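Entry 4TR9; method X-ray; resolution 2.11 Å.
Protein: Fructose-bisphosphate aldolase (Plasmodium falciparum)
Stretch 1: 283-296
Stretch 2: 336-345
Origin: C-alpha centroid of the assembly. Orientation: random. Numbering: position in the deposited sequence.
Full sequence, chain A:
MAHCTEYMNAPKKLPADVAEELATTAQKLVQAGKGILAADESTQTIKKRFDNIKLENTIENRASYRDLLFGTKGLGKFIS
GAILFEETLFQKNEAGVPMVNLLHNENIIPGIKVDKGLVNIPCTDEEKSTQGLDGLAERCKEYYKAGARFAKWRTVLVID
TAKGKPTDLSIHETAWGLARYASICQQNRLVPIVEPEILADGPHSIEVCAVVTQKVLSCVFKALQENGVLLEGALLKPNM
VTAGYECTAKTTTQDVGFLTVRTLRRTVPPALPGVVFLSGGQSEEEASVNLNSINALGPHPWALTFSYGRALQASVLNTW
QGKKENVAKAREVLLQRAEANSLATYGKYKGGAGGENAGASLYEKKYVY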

ATOM      1  N   SER A 283      34.698 -14.555  -0.986  1.00 55.94           N
ATOM      2  CA  SER A 283      35.817 -15.226  -0.338  1.00 52.34           C
ATOM      3  C   SER A 283      36.093 -14.564   1.005  1.00 48.32           C
ATOM      4  O   SER A 283      35.602 -13.468   1.274  1.00 48.98           O
ATOM      5  N   GLU A 284      36.871 -15.234   1.850  1.00 45.80           N
ATOM      6  CA  GLU A 284      37.188 -14.712   3.174  1.00 44.36           C
ATOM      7  C   GLU A 284      37.863 -13.350   3.098  1.00 46.40           C
ATOM      8  O   GLU A 284      37.503 -12.429   3.830  1.00 48.15           O
ATOM      9  N   GLU A 285      38.839 -13.229   2.205  1.00 53.10           N
ATOM     10  CA  GLU A 285      39.614 -12.001   2.082  1.00 52.68           C
ATOM     11  C   GLU A 285      38.780 -10.857   1.512  1.00 48.65           C
ATOM     12  O   GLU A 285      38.797  -9.746   2.042  1.00 50.40           O
ATOM     13  N   GLU A 286      38.051 -11.131   0.435  1.00 51.89           N
ATOM     14  CA  GLU A 286      37.234 -10.110  -0.212  1.00 49.10           C
ATOM     15  C   GLU A 286      36.098  -9.641   0.692  1.00 41.01           C
ATOM     16  O   GLU A 286      35.655  -8.498   0.599  1.00 41.51           O
ATOM     17  N   ALA A 287      35.633 -10.526   1.569  1.00 47.59           N
ATOM     18  CA  ALA A 287      34.598 -10.168   2.533  1.00 45.30           C
ATOM     19  C   ALA A 287      35.145  -9.184   3.560  1.00 43.15           C
ATOM     20  O   ALA A 287      34.402  -8.378   4.120  1.00 41.15           O
ATOM     21  N   SER A 288      36.450  -9.259   3.803  1.00 42.73           N
ATOM     22  CA  SER A 288      37.113  -8.353   4.733  1.00 43.04           C
ATOM     23  C   SER A 288      37.498  -7.053   4.039  1.00 41.84           C
ATOM     24  O   SER A 288      37.386  -5.972   4.618  1.00 40.65           O
ATOM     25  N   VAL A 289      37.954  -7.167   2.796  1.00 40.62           N
ATOM     26  CA  VAL A 289      38.350  -6.003   2.012  1.00 41.65           C
ATOM     27  C   VAL A 289      37.148  -5.105   1.728  1.00 39.78           C
ATOM     28  O   VAL A 289      37.220  -3.888   1.897  1.00 41.83           O
ATOM     29  N   ASN A 290      36.042  -5.713   1.311  1.00 45.15           N
ATOM     30  CA  ASN A 290      34.827  -4.963   1.010  1.00 39.73           C
ATOM     31  C   ASN A 290      34.236  -4.303   2.251  1.00 38.07           C
ATOM     32  O   ASN A 290      33.794  -3.157   2.196  1.00 39.22           O
ATOM     33  N   LEU A 291      34.232  -5.026   3.367  1.00 38.35           N
ATOM     34  CA  LEU A 291      33.760  -4.473   4.632  1.00 38.94           C
ATOM     35  C   LEU A 291      34.642  -3.304   5.057  1.00 43.78           C
ATOM     36  O   LEU A 291      34.167  -2.330   5.641  1.00 41.73           O
ATOM     37  N   ASN A 292      35.931  -3.411   4.754  1.00 36.98           N
ATOM     38  CA  ASN A 292      36.876  -2.338   5.031  1.00 43.22           C
ATOM     39  C   ASN A 292      36.614  -1.125   4.147  1.00 40.31           C
ATOM     40  O   ASN A 292      36.674   0.015   4.608  1.00 38.43           O
ATOM     41  N   SER A 293      36.324  -1.381   2.875  1.00 42.82           N
ATOM     42  CA  SER A 293      36.047  -0.316   1.919  1.00 40.59           C
ATOM     43  C   SER A 293      34.800   0.465   2.316  1.00 42.87           C
ATOM     44  O   SER A 293      34.712   1.672   2.092  1.00 44.70           O
ATOM     45  N   ILE A 294      33.840  -0.237   2.909  1.00 47.52           N
ATOM     46  CA  ILE A 294      32.608   0.383   3.383  1.00 43.18           C
ATOM     47  C   ILE A 294      32.877   1.291   4.581  1.00 45.41           C
ATOM     48  O   ILE A 294      32.373   2.413   4.647  1.00 39.22           O
ATOM     49  N   ASN A 295      33.680   0.805   5.522  1.00 39.10           N
ATOM     50  CA  ASN A 295      33.979   1.565   6.730  1.00 41.62           C
ATOM     51  C   ASN A 295      35.082   2.598   6.525  1.00 46.75           C
ATOM     52  O   ASN A 295      35.327   3.435   7.396  1.00 46.23           O
ATOM     53  N   ALA A 296      35.739   2.550   5.370  1.00 35.65           N
ATOM     54  CA  ALA A 296      36.767   3.531   5.050  1.00 43.32           C
ATOM     55  C   ALA A 296      36.138   4.862   4.652  1.00 48.51           C
ATOM     56  O   ALA A 296      36.832   5.869   4.514  1.00 47.53           O
ATOM     57  N   GLN A 336      42.532 -14.826  13.642  1.00 44.47           N
ATOM     58  CA  GLN A 336      43.131 -13.913  12.675  1.00 44.64           C
ATOM     59  C   GLN A 336      42.093 -13.432  11.665  1.00 44.81           C
ATOM     60  O   GLN A 336      42.214 -12.337  11.119  1.00 42.96           O
ATOM     61  N   ARG A 337      41.071 -14.248  11.423  1.00 52.02           N
ATOM     62  CA  ARG A 337      39.980 -13.845  10.543  1.00 45.64           C
ATOM     63  C   ARG A 337      39.036 -12.905  11.281  1.00 42.56           C
ATOM     64  O   ARG A 337      38.517 -11.950  10.703  1.00 39.24           O
ATOM     65  N   ALA A 338      38.820 -13.183  12.563  1.00 44.68           N
ATOM     66  CA  ALA A 338      37.986 -12.334  13.403  1.00 43.65           C
ATOM     67  C   ALA A 338      38.620 -10.959  13.569  1.00 43.95           C
ATOM     68  O   ALA A 338      37.930  -9.941  13.554  1.00 43.61           O
ATOM     69  N   GLU A 339      39.940 -10.938  13.726  1.00 48.02           N
ATOM     70  CA  GLU A 339      40.680  -9.689  13.864  1.00 46.64           C
ATOM     71  C   GLU A 339      40.694  -8.924  12.546  1.00 47.66           C
ATOM     72  O   GLU A 339      40.673  -7.693  12.531  1.00 49.48           O
ATOM     73  N   ALA A 340      40.729  -9.665  11.443  1.00 43.10           N
ATOM     74  CA  ALA A 340      40.745  -9.072  10.110  1.00 41.38           C
ATOM     75  C   ALA A 340      39.473  -8.275   9.851  1.00 41.48           C
ATOM     76  O   ALA A 340      39.523  -7.139   9.377  1.00 45.65           O
ATOM     77  N   ASN A 341      38.332  -8.877  10.169  1.00 43.34           N
ATOM     78  CA  ASN A 341      37.047  -8.218   9.990  1.00 42.88           C
ATOM     79  C   ASN A 341      36.799  -7.165  11.064  1.00 40.29           C
ATOM     80  O   ASN A 341      36.013  -6.239  10.867  1.00 38.83           O
ATOM     81  N   SER A 342      37.474  -7.308  12.200  1.00 41.87           N
ATOM     82  CA  SER A 342      37.382  -6.318  13.268  1.00 40.64           C
ATOM     83  C   SER A 342      38.055  -5.017  12.846  1.00 41.49           C
ATOM     84  O   SER A 342      37.512  -3.931  13.047  1.00 40.04           O
ATOM     85  N   LEU A 343      39.242  -5.140  12.261  1.00 41.47           N
ATOM     86  CA  LEU A 343      39.969  -3.990  11.740  1.00 44.67           C
ATOM     87  C   LEU A 343      39.229  -3.384  10.555  1.00 44.91           C
ATOM     88  O   LEU A 343      39.363  -2.195  10.267  1.00 44.76           O
ATOM     89  N   ALA A 344      38.447  -4.215   9.873  1.00 46.24           N
ATOM     90  CA  ALA A 344      37.662  -3.768   8.733  1.00 43.50           C
ATOM     91  C   ALA A 344      36.560  -2.810   9.171  1.00 42.57           C
ATOM     92  O   ALA A 344      36.124  -1.962   8.396  1.00 44.76           O
ATOM     93  N   THR A 345      36.116  -2.949  10.417  1.00 46.28           N
ATOM     94  CA  THR A 345      35.080  -2.076  10.960  1.00 45.55           C
ATOM     95  C   THR A 345      35.623  -0.674  11.213  1.00 45.49           C
ATOM     96  O   THR A 345      34.878   0.305  11.175  1.00 48.23           O
TER

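Side-chain packing between helix 284-295 and helix 336-345 of Plasmodium falciparum fructose-bisphosphate aldolase. The helices run in nearly the same direction, at 18°, with axes 8.0 Å apart at closest approach; 492 Å² is buried between them, and the backbones draw together from Glu284 and Arg337 (CA to CA 7.9 Å) to Asn292 and Ala344 (CA to CA 4.0 Å). Charged contacts fill the wide end. Arg337 points toward the first helix and coils through three m rotamers, chi1 to chi3, which bring its guanidinium over the opening turn. Arg337 NH2 makes a salt bridge with Glu285 OE1 (3.3 Å), its hydrogen bond weak; Glu285 leaves its backbone pointing away, but chi1 t and chi2 p return the carboxylate to the guanidinium edge. Glu284 (chi1 m, chi2 t) lays CB over one guanidinium face, 3.8 Å from Arg337 NH1, while Glu284 OE1 stays 4.2 Å from Arg337 NE, a purely electrostatic approach. Polar contacts follow. Ser288, pointing toward the partner with chi1 m, donates from OG to Asn341 OD1 in a short 2.5 Å hydrogen bond; Asn341 (chi1 m) starts sideways and its end swings in. Water 1 ties this cluster together, donating to Ser288 OG (2.7 Å), lying 2.5 Å from Glu284 O, and accepting from Arg337 NH1 (2.5 Å) and Asn341 ND2 (3.2 Å). Apolar packing takes over where the backbones close in. Ala344 CB, directed toward the first helix, sits 3.5 Å from Ser288 O, 3.8 Å from Leu291 CG and 4.0 Å from Asn292 CB. Leu291 (chi1 t, chi2 p) also brings CD2 to 3.8 Å from Asn341 O. Backbone proximity permits a CA-H...O contact, Asn292 CA to Ala344 O, at 3.5 Å. Farther along, Asn295 (chi1 m) points in but donates from ND2 to Leu291 O of its own helix (2.7 Å).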

ATOM      1  CB  SER A 283      37.063 -15.190  -1.224  1.00 57.81           C
ATOM      2  OG  SER A 283      37.486 -13.858  -1.458  1.00 59.73           O
ATOM      3  CB  GLU A 284      38.085 -15.688   3.937  1.00 49.72           C
ATOM      4  CG  GLU A 284      37.388 -16.950   4.406  1.00 50.81           C
ATOM      5  CD  GLU A 284      38.305 -17.842   5.217  1.00 54.99           C
ATOM      6  OE1 GLU A 284      39.536 -17.763   5.022  1.00 61.82           O
ATOM      7  OE2 GLU A 284      37.798 -18.617   6.056  1.00 60.40           O
ATOM      8  CB  GLU A 285      40.848 -12.234   1.209  1.00 54.67           C
ATOM      9  CG  GLU A 285      41.821 -11.067   1.194  1.00 59.78           C
ATOM     10  CD  GLU A 285      42.433 -10.799   2.557  1.00 67.73           C
ATOM     11  OE1 GLU A 285      42.600 -11.760   3.337  1.00 75.60           O
ATOM     12  OE2 GLU A 285      42.743  -9.624   2.851  1.00 76.46           O
ATOM     13  CB  GLU A 286      36.673 -10.631  -1.537  1.00 48.77           C
ATOM     14  CG  GLU A 286      37.728 -10.833  -2.614  1.00 57.83           C
ATOM     15  CD  GLU A 286      37.144 -11.345  -3.917  1.00 77.52           C
ATOM     16  OE1 GLU A 286      35.940 -11.679  -3.940  1.00 74.67           O
ATOM     17  OE2 GLU A 286      37.889 -11.413  -4.917  1.00 96.20           O
ATOM     18  CB  ALA A 287      34.056 -11.410   3.221  1.00 42.61           C
ATOM     19  CB  SER A 288      38.355  -9.014   5.337  1.00 46.19           C
ATOM     20  OG  SER A 288      38.010 -10.175   6.070  1.00 45.92           O
ATOM     21  CB  VAL A 289      39.010  -6.418   0.682  1.00 43.00           C
ATOM     22  CG1 VAL A 289      39.229  -5.208  -0.210  1.00 40.46           C
ATOM     23  CG2 VAL A 289      40.327  -7.136   0.947  1.00 42.83           C
ATOM     24  CB  ASN A 290      33.784  -5.872   0.356  1.00 35.86           C
ATOM     25  CG  ASN A 290      34.204  -6.340  -1.025  1.00 37.06           C
ATOM     26  OD1 ASN A 290      34.928  -5.643  -1.735  1.00 40.75           O
ATOM     27  ND2 ASN A 290      33.751  -7.527  -1.410  1.00 43.15           N
ATOM     28  CB  LEU A 291      33.739  -5.548   5.722  1.00 35.18           C
ATOM     29  CG  LEU A 291      33.328  -5.090   7.123  1.00 33.44           C
ATOM     30  CD1 LEU A 291      31.924  -4.505   7.112  1.00 30.14           C
ATOM     31  CD2 LEU A 291      33.426  -6.237   8.117  1.00 37.77           C
ATOM     32  CB  ASN A 292      38.312  -2.828   4.836  1.00 48.75           C
ATOM     33  CG  ASN A 292      39.335  -1.734   5.052  1.00 51.03           C
ATOM     34  OD1 ASN A 292      39.741  -1.463   6.182  1.00 51.03           O
ATOM     35  ND2 ASN A 292      39.762  -1.097   3.967  1.00 57.70           N
ATOM     36  CB  SER A 293      35.884  -0.890   0.509  1.00 43.83           C
ATOM     37  OG  SER A 293      37.046  -1.590   0.105  1.00 46.35           O
ATOM     38  CB  ILE A 294      31.559  -0.680   3.771  1.00 37.58           C
ATOM     39  CG1 ILE A 294      31.152  -1.499   2.545  1.00 34.42           C
ATOM     40  CG2 ILE A 294      30.337  -0.028   4.383  1.00 30.00           C
ATOM     41  CD1 ILE A 294      30.185  -2.621   2.858  1.00 34.32           C
ATOM     42  CB  ASN A 295      34.362   0.622   7.870  1.00 39.88           C
ATOM     43  CG  ASN A 295      33.183  -0.185   8.375  1.00 42.80           C
ATOM     44  OD1 ASN A 295      32.394   0.294   9.190  1.00 39.72           O
ATOM     45  ND2 ASN A 295      33.059  -1.418   7.896  1.00 39.73           N
ATOM     46  CB  ALA A 296      37.672   3.015   3.940  1.00 41.81           C
ATOM     47  CB  GLN A 336      44.311 -14.573  11.953  1.00 52.02           C
ATOM     48  CG  GLN A 336      43.930 -15.677  10.983  1.00 60.60           C
ATOM     49  CD  GLN A 336      45.096 -16.122  10.124  1.00 72.39           C
ATOM     50  OE1 GLN A 336      46.208 -15.611  10.255  1.00 83.50           O
ATOM     51  NE2 GLN A 336      44.847 -17.078   9.236  1.00 68.63           N
ATOM     52  CB  ARG A 337      39.213 -15.061  10.018  1.00 49.02           C
ATOM     53  CG  ARG A 337      40.020 -15.970   9.102  1.00 53.25           C
ATOM     54  CD  ARG A 337      40.759 -15.178   8.036  1.00 53.08           C
ATOM     55  NE  ARG A 337      39.871 -14.298   7.282  1.00 50.09           N
ATOM     56  CZ  ARG A 337      40.287 -13.412   6.383  1.00 58.85           C
ATOM     57  NH1 ARG A 337      39.411 -12.649   5.747  1.00 59.92           N
ATOM     58  NH2 ARG A 337      41.582 -13.285   6.124  1.00 57.95           N
ATOM     59  CB  ALA A 338      37.761 -12.984  14.758  1.00 44.20           C
ATOM     60  CB  GLU A 339      42.111  -9.958  14.334  1.00 49.07           C
ATOM     61  CG  GLU A 339      42.922  -8.702  14.617  1.00 55.04           C
ATOM     62  CD  GLU A 339      44.339  -9.009  15.060  1.00 67.97           C
ATOM     63  OE1 GLU A 339      44.803 -10.147  14.835  1.00 80.02           O
ATOM     64  OE2 GLU A 339      44.990  -8.112  15.635  1.00 80.09           O
ATOM     65  CB  ALA A 340      40.918 -10.150   9.053  1.00 42.87           C
ATOM     66  CB  ASN A 341      35.919  -9.248   9.986  1.00 39.26           C
ATOM     67  CG  ASN A 341      35.966 -10.156   8.773  1.00 38.45           C
ATOM     68  OD1 ASN A 341      36.108  -9.693   7.642  1.00 38.64           O
ATOM     69  ND2 ASN A 341      35.858 -11.459   9.004  1.00 35.97           N
ATOM     70  CB  SER A 342      38.019  -6.845  14.553  1.00 39.17           C
ATOM     71  OG  SER A 342      37.933  -5.884  15.592  1.00 44.11           O
ATOM     72  CB  LEU A 343      41.387  -4.390  11.327  1.00 45.56           C
ATOM     73  CG  LEU A 343      42.315  -4.878  12.439  1.00 47.96           C
ATOM     74  CD1 LEU A 343      43.613  -5.406  11.853  1.00 47.87           C
ATOM     75  CD2 LEU A 343      42.589  -3.761  13.433  1.00 38.48           C
ATOM     76  CB  ALA A 344      37.069  -4.959   7.996  1.00 45.91           C
ATOM     77  CB  THR A 345      34.498  -2.629  12.274  1.00 42.25           C
ATOM     78  OG1 THR A 345      35.529  -2.696  13.268  1.00 41.90           O
ATOM     79  CG2 THR A 345      33.907  -4.014  12.060  1.00 35.48           C
TER
HETATM   80  O   HOH W   1      36.959 -12.681   6.268  1.00 46.50           O